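Local coordinates for protein copper-containing nitrite reductase (Hyphomicrobium denitrificans 1NES1, PDB 6TFO) that probably catalyses the copper-dependent reduction of nitrite to nitric oxide with electrons from cytochrome c, working as a homotrimer, at residues 148-153 / 330-335; 202-207 / 280-285; 295-300 / 354-359; 350-355 / 404-409. All coordinates share one frame; numbering follows the deposited sequence.

Contact 1 (148-153 / 330-335)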
loop_
_atom_site.group_PDB
_atom_site.type_symbol
_atom_site.label_atom_id
_atom_site.label_comp_id
_atom_site.label_asym_id
_atom_site.label_seq_id
_atom_site.Cartn_x
_atom_site.Cartn_y
_atom_site.Cartn_z
ATOM N N ILE C 148 14.913 0.163 -38.884
ATOM C CA ILE C 148 13.704 -0.569 -39.382
ATOM C C ILE C 148 12.703 0.403 -40.041
ATOM O O ILE C 148 11.603 -0.039 -40.457
ATOM C CB ILE C 148 13.064 -1.411 -38.254
ATOM C CG1 ILE C 148 12.800 -0.625 -36.964
ATOM C CG2 ILE C 148 13.912 -2.644 -37.992
ATOM C CD1 ILE C 148 11.712 0.408 -37.058
ATOM N N THR C 149 13.053 1.681 -40.153
ATOM C CA THR C 149 12.194 2.720 -40.768
ATOM C C THR C 149 12.231 2.573 -42.296
ATOM O O THR C 149 13.324 2.715 -42.890
ATOM C CB THR C 149 12.628 4.115 -40.315
ATOM O OG1 THR C 149 12.334 4.196 -38.917
ATOM C CG2 THR C 149 11.947 5.231 -41.080
ATOM N N ARG C 150 11.070 2.308 -42.896
ATOM C CA ARG C 150 10.812 2.442 -44.352
ATOM C C ARG C 150 10.988 3.898 -44.795
ATOM O O ARG C 150 10.277 4.779 -44.279
ATOM C CB ARG C 150 9.386 2.000 -44.660
ATOM C CG ARG C 150 9.011 2.088 -46.136
ATOM C CD ARG C 150 9.721 1.050 -46.968
ATOM N NE ARG C 150 9.353 -0.296 -46.562
ATOM C CZ ARG C 150 9.977 -1.392 -46.958
ATOM N NH1 ARG C 150 11.013 -1.302 -47.771
ATOM N NH2 ARG C 150 9.583 -2.575 -46.528
ATOM N N ASP C 151 11.886 4.164 -45.737
ATOM C CA ASP C 151 11.970 5.517 -46.338
ATOM C C ASP C 151 10.613 5.793 -46.983
ATOM O O ASP C 151 10.042 4.903 -47.610
ATOM C CB ASP C 151 13.141 5.641 -47.312
ATOM C CG ASP C 151 13.407 7.096 -47.637
ATOM O OD1 ASP C 151 12.685 7.651 -48.500
ATOM O OD2 ASP C 151 14.265 7.689 -46.951
ATOM N N PRO C 152 10.021 6.998 -46.834
ATOM C CA PRO C 152 8.707 7.267 -47.426
ATOM C C PRO C 152 8.733 7.357 -48.967
ATOM O O PRO C 152 7.695 7.267 -49.581
ATOM C CB PRO C 152 8.308 8.587 -46.754
ATOM C CG PRO C 152 9.628 9.277 -46.497
ATOM C CD PRO C 152 10.570 8.155 -46.119
ATOM N N ALA C 153 9.923 7.494 -49.552
ATOM C CA ALA C 153 10.171 7.511 -51.013
ATOM C C ALA C 153 10.415 6.093 -51.530
ATOM O O ALA C 153 10.494 5.936 -52.722
ATOM C CB ALA C 153 11.337 8.418 -51.323
ATOM N N LEU C 330 3.740 6.044 -33.944
ATOM C CA LEU C 330 4.873 6.151 -34.904
ATOM C C LEU C 330 4.419 6.221 -36.371
ATOM O O LEU C 330 3.488 5.468 -36.776
ATOM C CB LEU C 330 5.796 4.946 -34.700
ATOM C CG LEU C 330 6.258 4.709 -33.265
ATOM C CD1 LEU C 330 6.869 3.326 -33.149
ATOM C CD2 LEU C 330 7.224 5.794 -32.815
ATOM N N PHE C 331 5.112 7.064 -37.146
ATOM C CA PHE C 331 5.158 6.997 -38.632
ATOM C C PHE C 331 6.358 6.141 -39.031
ATOM O O PHE C 331 7.463 6.460 -38.605
ATOM C CB PHE C 331 5.282 8.386 -39.262
ATOM C CG PHE C 331 4.082 9.283 -39.095
ATOM C CD1 PHE C 331 2.797 8.802 -39.295
ATOM C CD2 PHE C 331 4.237 10.621 -38.769
ATOM C CE1 PHE C 331 1.698 9.632 -39.143
ATOM C CE2 PHE C 331 3.135 11.459 -38.633
ATOM C CZ PHE C 331 1.870 10.959 -38.805
ATOM N N ASN C 332 6.119 5.074 -39.798
ATOM C CA ASN C 332 7.163 4.235 -40.441
ATOM C C ASN C 332 8.143 3.780 -39.355
ATOM O O ASN C 332 9.372 3.891 -39.562
ATOM C CB ASN C 332 7.860 4.973 -41.593
ATOM C CG ASN C 332 6.953 5.299 -42.765
ATOM O OD1 ASN C 332 5.732 5.333 -42.640
ATOM N ND2 ASN C 332 7.536 5.550 -43.922
ATOM N N GLY C 333 7.614 3.330 -38.220
ATOM C CA GLY C 333 8.301 2.349 -37.357
ATOM C C GLY C 333 9.106 2.912 -36.197
ATOM O O GLY C 333 9.404 2.126 -35.296
ATOM N N SER C 334 9.483 4.188 -36.194
ATOM C CA SER C 334 10.464 4.705 -35.210
ATOM C C SER C 334 10.187 6.171 -34.873
ATOM O O SER C 334 9.568 6.879 -35.679
ATOM C CB SER C 334 11.888 4.513 -35.694
ATOM O OG SER C 334 12.302 5.601 -36.512
ATOM N N VAL C 335 10.630 6.591 -33.688
ATOM C CA VAL C 335 10.693 8.027 -33.313
ATOM C C VAL C 335 11.791 8.635 -34.183
ATOM O O VAL C 335 12.866 8.014 -34.290
ATOM C CB VAL C 335 10.953 8.229 -31.809
ATOM C CG1 VAL C 335 10.927 9.702 -31.434
ATOM C CG2 VAL C 335 9.965 7.442 -30.955
#
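T149 and N332 carry this contact, their side chains crossing at about a right angle. CG of N332 stands anti to its carbonyl carbon (chi1 -65°), on a side chain that sets out toward 148-153. N332 ND2 donates to R150 O at 2.9 Å, with the acceptor close to the plane of the amide. The same nitrogen also serves Y296 O, while N332 OD1 accepts from M298 N, so three bonds fix the rotation of this buried carboxamide. An alanine here would probably leave R150 O, Y296 O and M298 N without these mates and 148-153 less firmly tied to the turn. Separately, T149 OG1 and S334 OG share a hydrogen bond of 2.8 Å, and T149 OG1 also lies 3.0 Å from N332 O.

In apolar contact, T149 CG2 packs on N332 CB at 4.1 Å. I148 CD1 approaches G333 O to 3.4 Å. Glycine suits position 333 because its phi is positive (96°) and a beta carbon there would run into I148 CD1.

N332 and G333 are the central pair of a type I' turn from F331 to S334, an Asn-Gly pairing classic for that turn. Here it ends strand 328-331 of the third cupredoxin domain.

Contact 2 (202-207 / 280-285)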
loop_
_atom_site.group_PDB
_atom_site.type_symbol
_atom_site.label_atom_id
_atom_site.label_comp_id
_atom_site.label_asym_id
_atom_site.label_seq_id
_atom_site.Cartn_x
_atom_site.Cartn_y
_atom_site.Cartn_z
ATOM N N VAL C 202 0.149 -3.234 -58.082
ATOM C CA VAL C 202 -0.336 -4.054 -59.219
ATOM C C VAL C 202 -1.457 -3.282 -59.936
ATOM O O VAL C 202 -1.835 -2.155 -59.493
ATOM C CB VAL C 202 -0.793 -5.438 -58.720
ATOM C CG1 VAL C 202 0.363 -6.186 -58.069
ATOM C CG2 VAL C 202 -2.004 -5.353 -57.787
ATOM N N ARG C 203 -1.938 -3.848 -61.042
ATOM C CA ARG C 203 -3.045 -3.305 -61.857
ATOM C C ARG C 203 -4.257 -4.199 -61.583
ATOM O O ARG C 203 -4.049 -5.415 -61.430
ATOM C CB ARG C 203 -2.572 -3.301 -63.312
ATOM C CG ARG C 203 -3.637 -2.904 -64.318
ATOM C CD ARG C 203 -3.378 -3.601 -65.646
ATOM N NE ARG C 203 -4.118 -2.965 -66.727
ATOM C CZ ARG C 203 -5.409 -3.174 -66.994
ATOM N NH1 ARG C 203 -6.125 -4.047 -66.301
ATOM N NH2 ARG C 203 -5.982 -2.521 -67.986
ATOM N N VAL C 204 -5.470 -3.648 -61.482
ATOM C CA VAL C 204 -6.701 -4.485 -61.360
ATOM C C VAL C 204 -6.677 -5.512 -62.496
ATOM O O VAL C 204 -6.148 -5.185 -63.600
ATOM C CB VAL C 204 -8.005 -3.666 -61.339
ATOM C CG1 VAL C 204 -8.249 -2.881 -62.632
ATOM C CG2 VAL C 204 -9.199 -4.550 -60.986
ATOM N N GLY C 205 -7.189 -6.716 -62.230
ATOM C CA GLY C 205 -7.162 -7.841 -63.185
ATOM C C GLY C 205 -5.907 -8.688 -63.064
ATOM O O GLY C 205 -5.982 -9.869 -63.441
ATOM N N ASP C 206 -4.804 -8.139 -62.546
ATOM C CA ASP C 206 -3.542 -8.897 -62.332
ATOM C C ASP C 206 -3.814 -10.158 -61.498
ATOM O O ASP C 206 -4.738 -10.146 -60.658
ATOM C CB ASP C 206 -2.464 -8.049 -61.664
ATOM C CG ASP C 206 -1.762 -7.100 -62.611
ATOM O OD1 ASP C 206 -1.975 -7.243 -63.807
ATOM O OD2 ASP C 206 -1.004 -6.227 -62.134
ATOM N N THR C 207 -3.047 -11.216 -61.765
ATOM C CA THR C 207 -2.968 -12.445 -60.933
ATOM C C THR C 207 -1.678 -12.354 -60.103
ATOM O O THR C 207 -0.587 -12.248 -60.704
ATOM C CB THR C 207 -3.099 -13.692 -61.822
ATOM O OG1 THR C 207 -4.482 -13.791 -62.166
ATOM C CG2 THR C 207 -2.677 -14.981 -61.150
ATOM N N LEU C 280 -0.926 -2.260 -50.238
ATOM C CA LEU C 280 -1.124 -2.803 -51.612
ATOM C C LEU C 280 -1.992 -1.809 -52.390
ATOM O O LEU C 280 -3.179 -1.652 -52.003
ATOM C CB LEU C 280 -1.829 -4.169 -51.528
ATOM C CG LEU C 280 -2.263 -4.785 -52.854
ATOM C CD1 LEU C 280 -1.036 -5.082 -53.723
ATOM C CD2 LEU C 280 -3.103 -6.029 -52.623
ATOM N N LEU C 281 -1.417 -1.150 -53.400
ATOM C CA LEU C 281 -2.166 -0.357 -54.423
ATOM C C LEU C 281 -2.543 -1.288 -55.571
ATOM O O LEU C 281 -1.613 -1.824 -56.231
ATOM C CB LEU C 281 -1.310 0.807 -54.942
ATOM C CG LEU C 281 -1.971 1.725 -55.967
ATOM C CD1 LEU C 281 -3.212 2.389 -55.407
ATOM C CD2 LEU C 281 -0.989 2.783 -56.446
ATOM N N VAL C 282 -3.844 -1.517 -55.753
ATOM C CA VAL C 282 -4.408 -2.124 -56.991
ATOM C C VAL C 282 -4.857 -0.958 -57.880
ATOM O O VAL C 282 -5.908 -0.368 -57.605
ATOM C CB VAL C 282 -5.535 -3.115 -56.663
ATOM C CG1 VAL C 282 -6.061 -3.802 -57.905
ATOM C CG2 VAL C 282 -5.065 -4.150 -55.659
ATOM N N GLU C 283 -4.026 -0.577 -58.853
ATOM C CA GLU C 283 -4.301 0.568 -59.760
ATOM C C GLU C 283 -5.553 0.288 -60.589
ATOM O O GLU C 283 -5.759 -0.818 -61.086
ATOM C CB GLU C 283 -3.117 0.826 -60.684
ATOM C CG GLU C 283 -1.986 1.607 -60.036
ATOM C CD GLU C 283 -0.960 2.070 -61.055
ATOM O OE1 GLU C 283 -1.339 2.184 -62.226
ATOM O OE2 GLU C 283 0.202 2.322 -60.687
ATOM N N PRO C 284 -6.436 1.283 -60.792
ATOM C CA PRO C 284 -7.547 1.127 -61.734
ATOM C C PRO C 284 -6.966 1.090 -63.160
ATOM O O PRO C 284 -5.806 1.443 -63.312
ATOM C CB PRO C 284 -8.413 2.370 -61.458
ATOM C CG PRO C 284 -7.432 3.418 -60.953
ATOM C CD PRO C 284 -6.365 2.637 -60.215
ATOM N N GLU C 285 -7.747 0.684 -64.165
ATOM C CA GLU C 285 -7.261 0.493 -65.565
ATOM C C GLU C 285 -6.494 1.732 -66.043
ATOM O O GLU C 285 -5.366 1.561 -66.578
ATOM C CB GLU C 285 -8.421 0.166 -66.500
ATOM C CG GLU C 285 -8.967 -1.231 -66.306
ATOM C CD GLU C 285 -9.536 -1.851 -67.568
ATOM O OE1 GLU C 285 -9.531 -3.092 -67.649
ATOM O OE2 GLU C 285 -9.953 -1.086 -68.472
#
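V202 and R203 run parallel to V282 and E283, joined by hydrogen bonds from V202 N to L281 O (2.9 Å), E283 N to V202 O (2.8 Å) and V204 N to E283 O (2.9 Å).

On the face of V202 and V282 the side chains are all aliphatic. V202 CG2 meets V282 CG2 at 3.9 Å and, a little further off, L280 CD1. V282 CG1, anti to its backbone N (chi1 -177°), touches V204 CA at 3.6 Å. Branched valines suit the extended strand positions of V202 and V282, filling the space beside the backbone without adding polar atoms.

The face of R203 and E283 is charged. E283 OE2 pairs with R201 of the neighbouring strand. The extended R203 chain brings its guanidinium beneath E285, whose CA lies 4.1 Å above one face, toward the rim. Its salt bridge, R203 NH2 to E285 OE1, is long at 3.6 Å, and the guanidinium and carboxylate planes stand 61° apart; NH1 is held by V204 O at 2.9 Å. G205 takes the third place of a type II turn from R203 to D206, where positive phi favours glycine, and D206 OD2 accepts R203 N from above its carboxylate plane while also pairing with R162.

Parallel pairing of edge strand 200-203 with the closing strand 277-283 is characteristic of the Greek-key cupredoxin sandwich, here the second domain.

Contact 3 (295-300 / 354-359)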
loop_
_atom_site.group_PDB
_atom_site.type_symbol
_atom_site.label_atom_id
_atom_site.label_comp_id
_atom_site.label_asym_id
_atom_site.label_seq_id
_atom_site.Cartn_x
_atom_site.Cartn_y
_atom_site.Cartn_z
ATOM N N PHE C 295 4.635 9.365 -52.053
ATOM C CA PHE C 295 5.180 9.016 -50.716
ATOM C C PHE C 295 4.337 7.912 -50.070
ATOM O O PHE C 295 3.098 7.863 -50.278
ATOM C CB PHE C 295 5.212 10.245 -49.815
ATOM C CG PHE C 295 6.205 11.296 -50.222
ATOM C CD1 PHE C 295 7.560 11.022 -50.200
ATOM C CD2 PHE C 295 5.794 12.563 -50.604
ATOM C CE1 PHE C 295 8.489 11.995 -50.551
ATOM C CE2 PHE C 295 6.724 13.537 -50.953
ATOM C CZ PHE C 295 8.069 13.252 -50.914
ATOM N N TYR C 296 5.024 7.089 -49.271
ATOM C CA TYR C 296 4.511 5.920 -48.514
ATOM C C TYR C 296 4.639 6.199 -47.010
ATOM O O TYR C 296 5.772 6.280 -46.503
ATOM C CB TYR C 296 5.345 4.711 -48.922
ATOM C CG TYR C 296 4.941 3.384 -48.344
ATOM C CD1 TYR C 296 3.699 3.159 -47.777
ATOM C CD2 TYR C 296 5.804 2.315 -48.456
ATOM C CE1 TYR C 296 3.341 1.904 -47.318
ATOM C CE2 TYR C 296 5.459 1.057 -48.014
ATOM C CZ TYR C 296 4.228 0.848 -47.436
ATOM O OH TYR C 296 3.924 -0.409 -46.991
ATOM N N VAL C 297 3.513 6.398 -46.326
ATOM C CA VAL C 297 3.468 6.668 -44.862
ATOM C C VAL C 297 2.405 5.770 -44.207
ATOM O O VAL C 297 1.264 5.711 -44.708
ATOM C CB VAL C 297 3.233 8.157 -44.567
ATOM C CG1 VAL C 297 3.101 8.403 -43.071
ATOM C CG2 VAL C 297 4.334 9.029 -45.156
ATOM N N MET C 298 2.778 5.100 -43.109
ATOM C CA MET C 298 1.848 4.290 -42.292
ATOM C C MET C 298 2.039 4.619 -40.806
ATOM O O MET C 298 3.191 4.821 -40.367
ATOM C CB MET C 298 2.043 2.794 -42.544
ATOM C CG MET C 298 1.580 2.367 -43.914
ATOM S SD MET C 298 1.201 0.599 -44.032
ATOM C CE MET C 298 -0.517 0.558 -43.528
ATOM N N GLN C 299 0.923 4.718 -40.073
ATOM C CA GLN C 299 0.896 5.059 -38.629
ATOM C C GLN C 299 0.596 3.782 -37.857
ATOM O O GLN C 299 -0.286 3.009 -38.270
ATOM C CB GLN C 299 -0.142 6.149 -38.338
ATOM C CG GLN C 299 -0.397 6.401 -36.867
ATOM C CD GLN C 299 -1.365 7.536 -36.686
ATOM O OE1 GLN C 299 -1.334 8.522 -37.428
ATOM N NE2 GLN C 299 -2.238 7.390 -35.697
ATOM N N GLY C 300 1.293 3.596 -36.744
ATOM C CA GLY C 300 0.980 2.506 -35.809
ATOM C C GLY C 300 1.381 2.856 -34.400
ATOM O O GLY C 300 1.992 3.936 -34.186
ATOM N N ILE C 354 0.457 11.404 -51.150
ATOM C CA ILE C 354 0.806 10.529 -49.991
ATOM C C ILE C 354 -0.187 9.362 -49.945
ATOM O O ILE C 354 -1.399 9.613 -49.779
ATOM C CB ILE C 354 0.815 11.324 -48.674
ATOM C CG1 ILE C 354 1.724 12.556 -48.756
ATOM C CG2 ILE C 354 1.183 10.403 -47.523
ATOM C CD1 ILE C 354 1.652 13.471 -47.564
ATOM N N PHE C 355 0.312 8.137 -50.139
ATOM C CA PHE C 355 -0.375 6.889 -49.731
ATOM C C PHE C 355 -0.206 6.738 -48.215
ATOM O O PHE C 355 0.925 6.476 -47.751
ATOM C CB PHE C 355 0.204 5.675 -50.452
ATOM C CG PHE C 355 0.104 5.741 -51.947
ATOM C CD1 PHE C 355 -1.095 5.492 -52.577
ATOM C CD2 PHE C 355 1.208 6.049 -52.710
ATOM C CE1 PHE C 355 -1.190 5.558 -53.961
ATOM C CE2 PHE C 355 1.112 6.107 -54.092
ATOM C CZ PHE C 355 -0.084 5.862 -54.716
ATOM N N PHE C 356 -1.294 6.941 -47.470
ATOM C CA PHE C 356 -1.314 6.952 -45.985
ATOM C C PHE C 356 -2.242 5.849 -45.486
ATOM O O PHE C 356 -3.442 5.886 -45.791
ATOM C CB PHE C 356 -1.779 8.295 -45.422
ATOM C CG PHE C 356 -1.833 8.309 -43.916
ATOM C CD1 PHE C 356 -0.674 8.347 -43.167
ATOM C CD2 PHE C 356 -3.044 8.242 -43.247
ATOM C CE1 PHE C 356 -0.730 8.343 -41.780
ATOM C CE2 PHE C 356 -3.099 8.234 -41.863
ATOM C CZ PHE C 356 -1.941 8.278 -41.129
ATOM N N GLY C 357 -1.688 4.927 -44.702
ATOM C CA GLY C 357 -2.459 3.837 -44.084
ATOM C C GLY C 357 -2.176 3.712 -42.602
ATOM O O GLY C 357 -1.084 4.087 -42.167
ATOM N N VAL C 358 -3.132 3.187 -41.856
ATOM C CA VAL C 358 -2.986 2.926 -40.401
ATOM C C VAL C 358 -2.940 1.412 -40.212
ATOM O O VAL C 358 -4.000 0.758 -40.362
ATOM C CB VAL C 358 -4.142 3.572 -39.618
ATOM C CG1 VAL C 358 -3.966 3.380 -38.129
ATOM C CG2 VAL C 358 -4.274 5.046 -39.950
ATOM N N GLY C 359 -1.747 0.887 -39.931
ATOM C CA GLY C 359 -1.544 -0.479 -39.412
ATOM C C GLY C 359 -2.253 -0.631 -38.081
ATOM O O GLY C 359 -2.998 -1.632 -37.894
#
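I354 starts the pairing with F295 and V297: its CG1 lies 4.3 Å from F295 CB, and its CG2 approaches V297 CG2 obliquely. The backbone of F355 continues the pairing, its N donating to F295 O at 2.8 Å and its O accepting from V297 N in a nearly straight bond (175°). The F355 side chain turns to the opposite face of the sheet.

F356 returns to the side of I354. With CG anti to the backbone N (chi1 179°), its ring stands with its edge toward the first strand: CD1 meets V297 CG1 at 3.8 Å, and CZ meets Q299 OE1, also at 3.8 Å, both close to the ring plane. The Q299 amide is turned 65° from the ring and is satisfied by S365 and D418, and F356 stacks on F367. These partners belong to the second sheet of the cupredoxin sandwich, so I354, F356 and V358 face its interior, whereas F355 points to the preceding domain, its ring against F199, L279 and L281.

G357 N donates to V297 O and G357 O accepts from Q299 N at 3.0 Å. M298 CE, swung over by its bent chain, rests 3.7 Å from G357 C, where a beta carbon would clash with it. V358 lays CG1 against Q299 O at 3.7 Å. G359, last of the segment, brings its N within 3.8 Å of M298 CE and lies close to the copper ligand H262.

Contact 4 (350-355 / 404-409)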
loop_
_atom_site.group_PDB
_atom_site.type_symbol
_atom_site.label_atom_id
_atom_site.label_comp_id
_atom_site.label_asym_id
_atom_site.label_seq_id
_atom_site.Cartn_x
_atom_site.Cartn_y
_atom_site.Cartn_z
ATOM N N GLU C 350 5.456 21.278 -57.322
ATOM C CA GLU C 350 5.132 19.841 -57.532
ATOM C C GLU C 350 3.773 19.524 -56.907
ATOM O O GLU C 350 3.473 20.050 -55.809
ATOM C CB GLU C 350 6.183 18.929 -56.919
ATOM C CG GLU C 350 7.508 18.942 -57.635
ATOM C CD GLU C 350 8.521 18.036 -56.973
ATOM O OE1 GLU C 350 9.549 17.745 -57.572
ATOM O OE2 GLU C 350 8.260 17.606 -55.845
ATOM N N THR C 351 2.973 18.714 -57.597
ATOM C CA THR C 351 1.834 17.983 -56.999
ATOM C C THR C 351 2.400 16.736 -56.318
ATOM O O THR C 351 3.166 16.000 -56.967
ATOM C CB THR C 351 0.766 17.627 -58.035
ATOM O OG1 THR C 351 1.485 16.904 -59.034
ATOM C CG2 THR C 351 0.049 18.838 -58.592
ATOM N N VAL C 352 2.048 16.545 -55.050
ATOM C CA VAL C 352 2.547 15.458 -54.170
ATOM C C VAL C 352 1.363 14.548 -53.843
ATOM O O VAL C 352 0.263 15.085 -53.532
ATOM C CB VAL C 352 3.168 16.055 -52.898
ATOM C CG1 VAL C 352 3.477 14.971 -51.875
ATOM C CG2 VAL C 352 4.401 16.874 -53.232
ATOM N N ARG C 353 1.562 13.237 -53.947
ATOM C CA ARG C 353 0.580 12.239 -53.453
ATOM C C ARG C 353 1.196 11.496 -52.258
ATOM O O ARG C 353 2.323 10.978 -52.392
ATOM C CB ARG C 353 0.153 11.245 -54.539
ATOM C CG ARG C 353 -0.581 10.043 -53.963
ATOM C CD ARG C 353 -1.400 9.277 -54.964
ATOM N NE ARG C 353 -0.635 9.054 -56.166
ATOM C CZ ARG C 353 -1.007 9.409 -57.386
ATOM N NH1 ARG C 353 -0.208 9.151 -58.402
ATOM N NH2 ARG C 353 -2.174 9.986 -57.603
ATOM N N ILE C 354 0.457 11.404 -51.150
ATOM C CA ILE C 354 0.806 10.529 -49.991
ATOM C C ILE C 354 -0.187 9.362 -49.945
ATOM O O ILE C 354 -1.399 9.613 -49.779
ATOM C CB ILE C 354 0.815 11.324 -48.674
ATOM C CG1 ILE C 354 1.724 12.556 -48.756
ATOM C CG2 ILE C 354 1.183 10.403 -47.523
ATOM C CD1 ILE C 354 1.652 13.471 -47.564
ATOM N N PHE C 355 0.312 8.137 -50.139
ATOM C CA PHE C 355 -0.375 6.889 -49.731
ATOM C C PHE C 355 -0.206 6.738 -48.215
ATOM O O PHE C 355 0.925 6.476 -47.751
ATOM C CB PHE C 355 0.204 5.675 -50.452
ATOM C CG PHE C 355 0.104 5.741 -51.947
ATOM C CD1 PHE C 355 -1.095 5.492 -52.577
ATOM C CD2 PHE C 355 1.208 6.049 -52.710
ATOM C CE1 PHE C 355 -1.190 5.558 -53.961
ATOM C CE2 PHE C 355 1.112 6.107 -54.092
ATOM C CZ PHE C 355 -0.084 5.862 -54.716
ATOM N N VAL C 404 -4.073 11.164 -50.378
ATOM C CA VAL C 404 -4.232 12.637 -50.417
ATOM C C VAL C 404 -3.231 13.155 -51.447
ATOM O O VAL C 404 -2.151 12.552 -51.571
ATOM C CB VAL C 404 -4.022 13.287 -49.038
ATOM C CG1 VAL C 404 -5.039 12.789 -48.022
ATOM C CG2 VAL C 404 -2.604 13.093 -48.532
ATOM N N ASP C 405 -3.594 14.209 -52.171
ATOM C CA ASP C 405 -2.632 14.975 -52.998
ATOM C C ASP C 405 -2.863 16.466 -52.760
ATOM O O ASP C 405 -3.947 16.854 -52.296
ATOM C CB ASP C 405 -2.685 14.544 -54.467
ATOM C CG ASP C 405 -4.045 14.649 -55.140
ATOM O OD1 ASP C 405 -4.560 15.804 -55.271
ATOM O OD2 ASP C 405 -4.570 13.574 -55.545
ATOM N N PHE C 406 -1.841 17.254 -53.035
ATOM C CA PHE C 406 -1.877 18.729 -52.954
ATOM C C PHE C 406 -0.727 19.253 -53.811
ATOM O O PHE C 406 0.224 18.482 -54.107
ATOM C CB PHE C 406 -1.809 19.169 -51.493
ATOM C CG PHE C 406 -0.676 18.535 -50.726
ATOM C CD1 PHE C 406 -0.840 17.303 -50.115
ATOM C CD2 PHE C 406 0.558 19.159 -50.645
ATOM C CE1 PHE C 406 0.204 16.713 -49.429
ATOM C CE2 PHE C 406 1.610 18.559 -49.976
ATOM C CZ PHE C 406 1.427 17.339 -49.365
ATOM N N LYS C 407 -0.834 20.509 -54.242
ATOM C CA LYS C 407 0.247 21.210 -54.975
ATOM C C LYS C 407 1.023 22.016 -53.954
ATOM O O LYS C 407 0.394 22.730 -53.144
ATOM C CB LYS C 407 -0.247 22.132 -56.099
ATOM C CG LYS C 407 0.809 22.435 -57.157
ATOM C CD LYS C 407 0.541 23.633 -58.017
ATOM C CE LYS C 407 1.446 23.673 -59.230
ATOM N NZ LYS C 407 0.865 24.482 -60.327
ATOM N N LEU C 408 2.341 21.870 -54.001
ATOM C CA LEU C 408 3.264 22.709 -53.218
ATOM C C LEU C 408 3.342 24.052 -53.926
ATOM O O LEU C 408 4.165 24.204 -54.835
ATOM C CB LEU C 408 4.610 21.993 -53.126
ATOM C CG LEU C 408 4.572 20.716 -52.291
ATOM C CD1 LEU C 408 5.912 20.001 -52.352
ATOM C CD2 LEU C 408 4.173 21.044 -50.857
ATOM N N ASP C 409 2.462 24.964 -53.539
ATOM C CA ASP C 409 2.395 26.328 -54.113
ATOM C C ASP C 409 3.677 27.060 -53.704
ATOM O O ASP C 409 4.156 27.882 -54.491
ATOM C CB ASP C 409 1.140 27.091 -53.664
ATOM C CG ASP C 409 -0.105 26.225 -53.556
ATOM O OD1 ASP C 409 -0.290 25.570 -52.501
ATOM O OD2 ASP C 409 -0.862 26.188 -54.533
#
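V352 and F406, a hydrogen-bonded antiparallel pair, form the tight half of the contact with their side chains lying side by side. V352 CB sits 4.1 Å above one face of the F406 ring, toward the rim, while I354 CD1 meets the edge at CE1, 4.0 Å away, and L408 CD2 lies in plane at the edge. CG of F406 lies between its backbone N and carbonyl carbon (chi1 51°), and the ring ends up beside V352, toward strand 351-355. V352 CG2 touches L408 CD1 at 3.6 Å, and V404 CG2 packs on I354 CB at 3.9 Å. An alanine in place of F406 would probably leave a gap beside V352 CB and I354 CD1.

The other face is polar, and looser toward its rim, where T351 CG2 brushes K407 CG at 3.9 Å; the rest of the extended, exposed lysine leads away, which suits a charge there. R353 NH2 and D405 OD2 stay 4.8 Å apart: both residues are buried, the arginine pairing with E294 and the aspartate with H376.

The chemistry implies a division of labour: apolar groups seal one face of this cupredoxin sheet, while on the other R353 and D405 bind neighbouring strands.

Contacts 3 and 4 share strand 351-360, pairing it in parallel with 293-302 on one flank and antiparallel with 400-407 on the other; contact 1 adds the turn after strand 328-331, which flanks 293-302 in the same sheet. Contact 3 is wholly buried and chiefly aromatic and aliphatic. Contact 1 is buried too, yet relies on hydroxyl and amide bonds because a loop without regular strand pairing docks there. Contact 4 is buried on one face and reaches solvent near its lysine. Contact 2, in another domain and partly exposed, ends in a long salt bridge, but L281 CD2 packs on F355 CZ at 3.6 Å, linking it to contacts 3 and 4.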